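Local atomic coordinates of D-aminoacyl-tRNA deacylase 1 (Homo sapiens, PDB entry 2OKV), a protein that hydrolyses D-aminoacyl-tRNAs and mischarged glycyl-tRNA(Ala) as a homodimeric editing enzyme, and is a possible ATPase in DNA replication. Residues K115-P119 against E120-D124; H44-R47 against K48-L52. All coordinates share one frame; numbering follows the deposited sequence.

Contact 1 (K115-P119 against E120-D124)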
loop_
_atom_site.group_PDB
_atom_site.type_symbol
_atom_site.label_atom_id
_atom_site.label_comp_id
_atom_site.label_asym_id
_atom_site.label_seq_id
_atom_site.Cartn_x
_atom_site.Cartn_y
_atom_site.Cartn_z
ATOM N N LYS B 115 -20.170 -12.826 3.622
ATOM C CA LYS B 115 -21.400 -13.387 3.073
ATOM C C LYS B 115 -21.418 -13.433 1.537
ATOM O O LYS B 115 -22.091 -14.287 0.953
ATOM C CB LYS B 115 -22.643 -12.706 3.657
ATOM C CG LYS B 115 -23.242 -11.560 2.853
ATOM C CD LYS B 115 -24.635 -11.251 3.403
ATOM C CE LYS B 115 -25.034 -9.793 3.211
ATOM N NZ LYS B 115 -26.082 -9.440 4.229
ATOM N N THR B 116 -20.678 -12.527 0.901
ATOM C CA THR B 116 -20.582 -12.470 -0.568
ATOM C C THR B 116 -19.565 -13.479 -1.099
ATOM O O THR B 116 -19.683 -13.944 -2.236
ATOM C CB THR B 116 -20.217 -11.035 -1.055
ATOM O OG1 THR B 116 -21.204 -10.115 -0.582
ATOM C CG2 THR B 116 -20.160 -10.943 -2.598
ATOM N N TYR B 117 -18.547 -13.776 -0.288
ATOM C CA TYR B 117 -17.496 -14.739 -0.626
ATOM C C TYR B 117 -17.603 -15.957 0.296
ATOM O O TYR B 117 -18.685 -16.523 0.444
ATOM C CB TYR B 117 -16.117 -14.065 -0.524
ATOM C CG TYR B 117 -14.932 -14.866 -1.053
ATOM C CD1 TYR B 117 -15.108 -15.975 -1.913
ATOM C CD2 TYR B 117 -13.634 -14.498 -0.708
ATOM C CE1 TYR B 117 -13.990 -16.697 -2.407
ATOM C CE2 TYR B 117 -12.527 -15.199 -1.184
ATOM C CZ TYR B 117 -12.708 -16.286 -2.033
ATOM O OH TYR B 117 -11.594 -16.955 -2.479
ATOM N N ARG B 118 -16.491 -16.360 0.910
ATOM C CA ARG B 118 -16.489 -17.460 1.874
ATOM C C ARG B 118 -15.889 -16.958 3.199
ATOM O O ARG B 118 -14.773 -16.434 3.215
ATOM C CB ARG B 118 -15.693 -18.658 1.338
ATOM C CG ARG B 118 -16.246 -19.252 0.040
ATOM C CD ARG B 118 -15.546 -20.547 -0.361
ATOM N NE ARG B 118 -16.077 -21.068 -1.628
ATOM C CZ ARG B 118 -17.073 -21.948 -1.738
ATOM N NH1 ARG B 118 -17.476 -22.348 -2.946
ATOM N NH2 ARG B 118 -17.671 -22.435 -0.651
ATOM N N PRO B 119 -16.621 -17.135 4.316
ATOM C CA PRO B 119 -16.174 -16.603 5.607
ATOM C C PRO B 119 -14.787 -17.096 6.014
ATOM O O PRO B 119 -13.982 -16.316 6.529
ATOM C CB PRO B 119 -17.233 -17.128 6.589
ATOM C CG PRO B 119 -18.433 -17.396 5.739
ATOM C CD PRO B 119 -17.897 -17.867 4.431
ATOM N N GLU B 120 -14.502 -18.372 5.760
ATOM C CA GLU B 120 -13.259 -19.006 6.212
ATOM C C GLU B 120 -12.017 -18.519 5.485
ATOM O O GLU B 120 -10.895 -18.729 5.958
ATOM C CB GLU B 120 -13.361 -20.537 6.108
ATOM C CG GLU B 120 -13.324 -21.085 4.680
ATOM C CD GLU B 120 -14.674 -21.072 3.971
ATOM O OE1 GLU B 120 -15.685 -20.652 4.576
ATOM O OE2 GLU B 120 -14.721 -21.497 2.791
ATOM N N LEU B 121 -12.220 -17.878 4.333
ATOM C CA LEU B 121 -11.118 -17.338 3.538
ATOM C C LEU B 121 -10.890 -15.845 3.764
ATOM O O LEU B 121 -10.045 -15.221 3.104
ATOM C CB LEU B 121 -11.372 -17.620 2.052
ATOM C CG LEU B 121 -11.587 -19.087 1.670
ATOM C CD1 LEU B 121 -12.019 -19.181 0.212
ATOM C CD2 LEU B 121 -10.316 -19.906 1.913
ATOM N N ILE B 122 -11.648 -15.274 4.691
ATOM C CA ILE B 122 -11.522 -13.856 5.052
ATOM C C ILE B 122 -10.967 -13.770 6.470
ATOM O O ILE B 122 -11.578 -14.289 7.404
ATOM C CB ILE B 122 -12.907 -13.101 5.010
ATOM C CG1 ILE B 122 -13.652 -13.297 3.667
ATOM C CG2 ILE B 122 -12.760 -11.626 5.435
ATOM C CD1 ILE B 122 -13.098 -12.594 2.506
ATOM N N LYS B 123 -9.810 -13.115 6.602
ATOM C CA LYS B 123 -9.144 -12.871 7.884
ATOM C C LYS B 123 -9.027 -11.369 8.174
ATOM O O LYS B 123 -9.015 -10.535 7.261
ATOM C CB LYS B 123 -7.739 -13.502 7.885
ATOM C CG LYS B 123 -7.683 -14.998 8.216
ATOM C CD LYS B 123 -8.248 -15.888 7.106
ATOM C CE LYS B 123 -8.271 -17.372 7.511
ATOM N NZ LYS B 123 -6.891 -17.955 7.432
ATOM N N ASP B 124 -8.912 -11.040 9.456
ATOM C CA ASP B 124 -8.929 -9.668 9.912
ATOM C C ASP B 124 -7.705 -9.401 10.790
ATOM O O ASP B 124 -7.113 -10.329 11.366
ATOM C CB ASP B 124 -10.229 -9.442 10.713
ATOM C CG ASP B 124 -10.439 -7.990 11.144
ATOM O OD1 ASP B 124 -9.836 -7.051 10.562
ATOM O OD2 ASP B 124 -11.235 -7.796 12.074
#
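R118, P119, L121 and I122 meet in a local turn contact, a short 3-10 turn through which the chain passes from helix 99-116 into strand 122-124, an edge strand of the sheet within this chain. Two backbone bonds from residue i+3 to residue i define it: L121 N to R118 O at 3.1 Å, and I122 N to P119 O, also at 3.1 Å. Y117 is the first residue to leave helical backbone angles. Its CG is anti to the backbone N (chi1 -171°), and the ring extends toward the last residue of the turn and the first of the strand. There I122 CD1 meets the edge of the ring, near its plane, 3.8 Å from Y117 CD2, while L121 CD1 approaches the phenol end obliquely, 3.5 Å from Y117 OH. The hydroxyl itself is hydrogen-bonded to the carbonyl oxygen of Y72. This is a helix-to-strand connection within an alpha/beta fold: strand 122-124 runs parallel to strand 73-78, with backbone bonds joining L121 and K123 to I74, and the side chains of Y117 and I122 both pack on I74. On the outer side, R118 is extended from CG to NE and lies alongside L121, R118 CD to L121 CD1 being 3.8 Å. E120 folds back over the start of the turn. With chi1 at 72° its CG sits between the backbone N and the carbonyl carbon, and the bend at chi2 (-84°) brings E120 OE2 within 3.3 Å of R118 CB. The contact is therefore with the aliphatic part of the arginine: the charged ends stay apart, R118 NH2 to E120 OE2 being 4.6 Å, and any attraction between them is probably modest. E120 OE1 lies 3.6 Å from P119 CD.

Contact 2 (H44-R47 against K48-L52)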
loop_
_atom_site.group_PDB
_atom_site.type_symbol
_atom_site.label_atom_id
_atom_site.label_comp_id
_atom_site.label_asym_id
_atom_site.label_seq_id
_atom_site.Cartn_x
_atom_site.Cartn_y
_atom_site.Cartn_z
ATOM N N HIS B 44 -20.273 -1.373 -2.621
ATOM C CA HIS B 44 -19.478 -1.159 -3.840
ATOM C C HIS B 44 -18.011 -1.563 -3.669
ATOM O O HIS B 44 -17.428 -2.193 -4.552
ATOM C CB HIS B 44 -19.600 0.293 -4.307
ATOM C CG HIS B 44 -20.875 0.596 -5.041
ATOM N ND1 HIS B 44 -22.121 0.249 -4.558
ATOM C CD2 HIS B 44 -21.092 1.226 -6.218
ATOM C CE1 HIS B 44 -23.049 0.650 -5.408
ATOM N NE2 HIS B 44 -22.452 1.249 -6.422
ATOM N N MET B 45 -17.417 -1.221 -2.530
ATOM C CA MET B 45 -16.026 -1.592 -2.260
ATOM C C MET B 45 -15.839 -3.111 -2.123
ATOM O O MET B 45 -14.877 -3.667 -2.659
ATOM C CB MET B 45 -15.482 -0.865 -1.027
ATOM C CG MET B 45 -13.993 -1.116 -0.725
ATOM S SD MET B 45 -12.882 -0.651 -2.076
ATOM C CE MET B 45 -12.754 1.127 -1.882
ATOM N N VAL B 46 -16.760 -3.775 -1.424
ATOM C CA VAL B 46 -16.754 -5.238 -1.354
ATOM C C VAL B 46 -16.738 -5.857 -2.775
ATOM O O VAL B 46 -15.898 -6.701 -3.085
ATOM C CB VAL B 46 -17.956 -5.764 -0.575
ATOM C CG1 VAL B 46 -18.116 -7.266 -0.769
ATOM C CG2 VAL B 46 -17.803 -5.437 0.927
ATOM N N ARG B 47 -17.675 -5.433 -3.619
ATOM C CA ARG B 47 -17.760 -5.959 -4.988
ATOM C C ARG B 47 -16.455 -5.755 -5.760
ATOM O O ARG B 47 -15.988 -6.664 -6.466
ATOM C CB ARG B 47 -18.940 -5.340 -5.728
ATOM C CG ARG B 47 -20.249 -6.065 -5.459
ATOM C CD ARG B 47 -21.378 -5.606 -6.388
ATOM N NE ARG B 47 -22.266 -4.664 -5.698
ATOM C CZ ARG B 47 -22.400 -3.377 -6.015
ATOM N NH1 ARG B 47 -21.720 -2.859 -7.039
ATOM N NH2 ARG B 47 -23.224 -2.609 -5.310
ATOM N N LYS B 48 -15.854 -4.574 -5.622
ATOM C CA LYS B 48 -14.605 -4.275 -6.333
ATOM C C LYS B 48 -13.452 -5.149 -5.871
ATOM O O LYS B 48 -12.691 -5.646 -6.705
ATOM C CB LYS B 48 -14.213 -2.796 -6.207
ATOM C CG LYS B 48 -15.113 -1.834 -6.989
ATOM C CD LYS B 48 -15.103 -0.463 -6.327
ATOM C CE LYS B 48 -14.073 0.459 -6.921
ATOM N NZ LYS B 48 -14.694 1.253 -8.026
ATOM N N ILE B 49 -13.324 -5.331 -4.553
ATOM C CA ILE B 49 -12.231 -6.132 -3.988
ATOM C C ILE B 49 -12.362 -7.570 -4.483
ATOM O O ILE B 49 -11.389 -8.180 -4.944
ATOM C CB ILE B 49 -12.228 -6.101 -2.430
ATOM C CG1 ILE B 49 -11.739 -4.748 -1.912
ATOM C CG2 ILE B 49 -11.381 -7.239 -1.831
ATOM C CD1 ILE B 49 -12.152 -4.479 -0.466
ATOM N N LEU B 50 -13.582 -8.099 -4.403
ATOM C CA LEU B 50 -13.832 -9.498 -4.720
ATOM C C LEU B 50 -13.659 -9.803 -6.198
ATOM O O LEU B 50 -13.310 -10.922 -6.574
ATOM C CB LEU B 50 -15.238 -9.911 -4.250
ATOM C CG LEU B 50 -15.399 -10.047 -2.729
ATOM C CD1 LEU B 50 -16.837 -10.385 -2.389
ATOM C CD2 LEU B 50 -14.491 -11.118 -2.169
ATOM N N ASN B 51 -13.892 -8.795 -7.031
ATOM C CA ASN B 51 -13.829 -8.960 -8.484
ATOM C C ASN B 51 -12.539 -8.448 -9.159
ATOM O O ASN B 51 -12.342 -8.616 -10.373
ATOM C CB ASN B 51 -15.111 -8.389 -9.088
ATOM C CG ASN B 51 -16.362 -9.184 -8.643
ATOM O OD1 ASN B 51 -16.650 -10.266 -9.188
ATOM N ND2 ASN B 51 -17.101 -8.665 -7.631
ATOM N N LEU B 52 -11.641 -7.866 -8.359
ATOM C CA LEU B 52 -10.381 -7.314 -8.849
ATOM C C LEU B 52 -9.458 -8.406 -9.418
ATOM O O LEU B 52 -8.993 -9.289 -8.682
ATOM C CB LEU B 52 -9.662 -6.594 -7.708
ATOM C CG LEU B 52 -8.669 -5.431 -7.905
ATOM C CD1 LEU B 52 -7.486 -5.584 -6.965
ATOM C CD2 LEU B 52 -8.239 -5.175 -9.317
#
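With CG anti to the carbonyl carbon (chi1 -64°), N51 turns its amide back along the helix, and N51 ND2 donates to R47 O at 2.6 Å, a length whose exact value is doubtful. The oxygen lies close to the amide plane of N51. R47 O also accepts the backbone N of N51, so two bonds from one residue grip it, the backbone one being the more bent (N-H...O 135°). Earlier in the helix the i to i+4 bonds are straighter, L50 N to V46 O being 3.0 Å. On the buried side, M45 CG touches I49 CD1 at 3.8 Å, and V46 and L50 run side by side, V46 CG1 to L50 CD1 at 3.7 Å. In each pair the two residues lie one helical turn apart and face the protein: V46 and I49 pack on F109 of helix 99-116, and M45 and I49 on L145 of strand 141-146. On another side, the bend of R47 at chi3 (-101°) carries R47 NH1 over the centre of the H44 imidazole, 3.9 Å above its plane. N51, the last helical residue, also packs on N89 of the second subunit. The i to i+4 bonds and the one-sided apolar packing mark helix 39-51 as an amphipathic helix, laid against the sheet and helix 99-116.

Contact 2 comes first along the chain, in the last turns of helix 39-51, and contact 1 follows much later, where helix 99-116 gives way to strand 122-124. Their centres are about 13 Å apart, yet they touch: T116 CG2 lies 3.4 Å from L50 CD1, and Y117 CB lies 3.7 Å from L50 CD2. L50 thus packs against the C-terminal end of helix 99-116 and the residue just after it, bringing the ends of the two helices together. Within this chain, strand 122-124 forms one edge of the five-stranded mixed sheet, whose opposite edge, strand 141-146, carries L145, on which M45 and I49 pack. The buried side chains of both contacts thus join helices 39-51 and 99-116 to the sheet.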